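Zinc transport transcriptional regulator (Lactococcus lactis subsp. lactis, PDB 5YHY) probably acts as a zinc-responsive, DNA-binding transcription factor of the MarR family that regulates zinc transport genes. Local coordinates at residues A[42-47]-A[99-104]. The protein carries 1 engineered substitution. Residues are numbered along the deposited sequence; the frame is centred on the assembly and turned at random.
Sequences HILMLL and EKAVPV. With ZN (zinc ion), chain B.
The imidazole of His42 holds the zinc ion at its NE2 edge; the ion lies close to the ring plane, beyond NE2 at 2.0 Å, and about equally far from CD2 and CE1. Around the ion the ring meets those of His112 and His108, its plane turned about 65° and 50° against theirs; Glu24 is the fourth ligand. Two residues on, Leu44 carries the packing against residues 99-104. With CG anti to the carbonyl carbon (chi1 -64°) and CD1 extended away from CA, the two methyls meet different partners: CD1 approaches CG1 of Val104 at 3.8 Å, while CD2 lies 4.2 Å from CB of Ala101. In this winged helix-turn-helix fold, helix 38-49 thus packs against the start of helix 102-123, the long helix that follows the wing strands 81-85 and 93-97. The contact is wholly apolar, with Leu44 and Ala101 both buried; the nearest CA atoms, those of Leu44 and Ala101, are 7.2 Å apart. Leu75, Leu36 and Ala105 also touch Leu44, and Leu80 lies against Ala101. Met45, next to Leu44 on helix 38-49, touches His108 and His112, two of the zinc ligands on helix 102-123.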
loop_
_atom_site.group_PDB
_atom_site.type_symbol
_atom_site.label_atom_id
_atom_site.label_comp_id
_atom_site.label_asym_id
_atom_site.label_seq_id
_atom_site.Cartn_x
_atom_site.Cartn_y
_atom_site.Cartn_z
ATOM N N HIS A 42 -12.919 1.523 15.200
ATOM C CA HIS A 42 -14.017 0.609 14.933
ATOM C C HIS A 42 -14.840 0.287 16.170
ATOM O O HIS A 42 -16.041 0.075 16.068
ATOM C CB HIS A 42 -13.512 -0.641 14.224
ATOM C CG HIS A 42 -12.879 -0.332 12.910
ATOM N ND1 HIS A 42 -12.129 -1.251 12.210
ATOM C CD2 HIS A 42 -12.862 0.807 12.176
ATOM C CE1 HIS A 42 -11.686 -0.699 11.095
ATOM N NE2 HIS A 42 -12.112 0.553 11.054
ATOM N N ILE A 43 -14.203 0.293 17.338
ATOM C CA ILE A 43 -14.967 0.175 18.568
ATOM C C ILE A 43 -15.915 1.363 18.702
ATOM O O ILE A 43 -17.086 1.196 19.033
ATOM C CB ILE A 43 -14.048 0.059 19.791
ATOM C CG1 ILE A 43 -13.358 -1.317 19.769
ATOM C CG2 ILE A 43 -14.851 0.254 21.092
ATOM C CD1 ILE A 43 -12.446 -1.559 20.941
ATOM N N LEU A 44 -15.422 2.559 18.404
ATOM C CA LEU A 44 -16.272 3.740 18.511
ATOM C C LEU A 44 -17.463 3.657 17.559
ATOM O O LEU A 44 -18.586 3.974 17.942
ATOM C CB LEU A 44 -15.478 5.021 18.280
ATOM C CG LEU A 44 -14.377 5.332 19.287
ATOM C CD1 LEU A 44 -13.772 6.671 18.917
ATOM C CD2 LEU A 44 -14.911 5.376 20.713
ATOM N N MET A 45 -17.228 3.185 16.333
ATOM C CA MET A 45 -18.330 2.985 15.395
ATOM C C MET A 45 -19.348 1.989 15.907
ATOM O O MET A 45 -20.548 2.173 15.736
ATOM C CB MET A 45 -17.821 2.525 14.022
ATOM C CG MET A 45 -17.217 3.634 13.197
ATOM S SD MET A 45 -16.650 3.085 11.568
ATOM C CE MET A 45 -18.142 2.385 10.885
ATOM N N LEU A 46 -18.869 0.912 16.520
ATOM C CA LEU A 46 -19.762 -0.094 17.052
ATOM C C LEU A 46 -20.616 0.491 18.190
ATOM O O LEU A 46 -21.827 0.282 18.243
ATOM C CB LEU A 46 -18.959 -1.314 17.519
ATOM C CG LEU A 46 -19.769 -2.447 18.129
ATOM C CD1 LEU A 46 -20.853 -2.925 17.172
ATOM C CD2 LEU A 46 -18.851 -3.605 18.534
ATOM N N LEU A 47 -19.981 1.247 19.081
ATOM C CA LEU A 47 -20.682 1.796 20.241
ATOM C C LEU A 47 -21.684 2.881 19.852
ATOM O O LEU A 47 -22.669 3.098 20.561
ATOM C CB LEU A 47 -19.689 2.318 21.283
ATOM C CG LEU A 47 -18.776 1.239 21.866
ATOM C CD1 LEU A 47 -17.904 1.870 22.948
ATOM C CD2 LEU A 47 -19.585 0.075 22.429
ATOM N N GLU A 99 -19.741 12.090 24.836
ATOM C CA GLU A 99 -20.098 13.094 23.832
ATOM C C GLU A 99 -18.902 13.459 22.952
ATOM O O GLU A 99 -19.056 13.713 21.756
ATOM C CB GLU A 99 -20.685 14.348 24.492
ATOM C CG GLU A 99 -22.206 14.442 24.399
ATOM C CD GLU A 99 -22.729 14.341 22.967
ATOM O OE1 GLU A 99 -22.070 14.857 22.034
ATOM O OE2 GLU A 99 -23.804 13.734 22.772
ATOM N N LYS A 100 -17.711 13.478 23.541
ATOM C CA LYS A 100 -16.482 13.763 22.809
ATOM C C LYS A 100 -16.334 12.836 21.593
ATOM O O LYS A 100 -15.837 13.240 20.539
ATOM C CB LYS A 100 -15.283 13.599 23.747
ATOM C CG LYS A 100 -13.909 13.817 23.125
ATOM C CD LYS A 100 -12.817 13.623 24.177
ATOM C CE LYS A 100 -11.425 13.631 23.573
ATOM N NZ LYS A 100 -10.353 13.594 24.622
ATOM N N ALA A 101 -16.783 11.593 21.747
ATOM C CA ALA A 101 -16.556 10.563 20.735
ATOM C C ALA A 101 -17.581 10.555 19.611
ATOM O O ALA A 101 -17.330 9.994 18.542
ATOM C CB ALA A 101 -16.509 9.186 21.389
ATOM N N VAL A 102 -18.737 11.157 19.860
ATOM C CA VAL A 102 -19.832 11.137 18.899
ATOM C C VAL A 102 -19.397 11.616 17.506
ATOM O O VAL A 102 -19.617 10.920 16.521
ATOM C CB VAL A 102 -21.045 11.929 19.428
ATOM C CG1 VAL A 102 -22.097 12.093 18.343
ATOM C CG2 VAL A 102 -21.626 11.221 20.641
ATOM N N PRO A 103 -18.765 12.798 17.415
ATOM C CA PRO A 103 -18.360 13.225 16.069
ATOM C C PRO A 103 -17.210 12.395 15.492
ATOM O O PRO A 103 -17.094 12.291 14.266
ATOM C CB PRO A 103 -17.916 14.678 16.278
ATOM C CG PRO A 103 -17.532 14.753 17.735
ATOM C CD PRO A 103 -18.507 13.838 18.429
ATOM N N VAL A 104 -16.378 11.823 16.362
ATOM C CA VAL A 104 -15.235 11.019 15.947
ATOM C C VAL A 104 -15.751 9.770 15.248
ATOM O O VAL A 104 -15.285 9.418 14.163
ATOM C CB VAL A 104 -14.348 10.617 17.159
ATOM C CG1 VAL A 104 -13.215 9.682 16.735
ATOM C CG2 VAL A 104 -13.788 11.860 17.853
HETATM ZN ZN ZN B . -11.843 2.110 9.769
#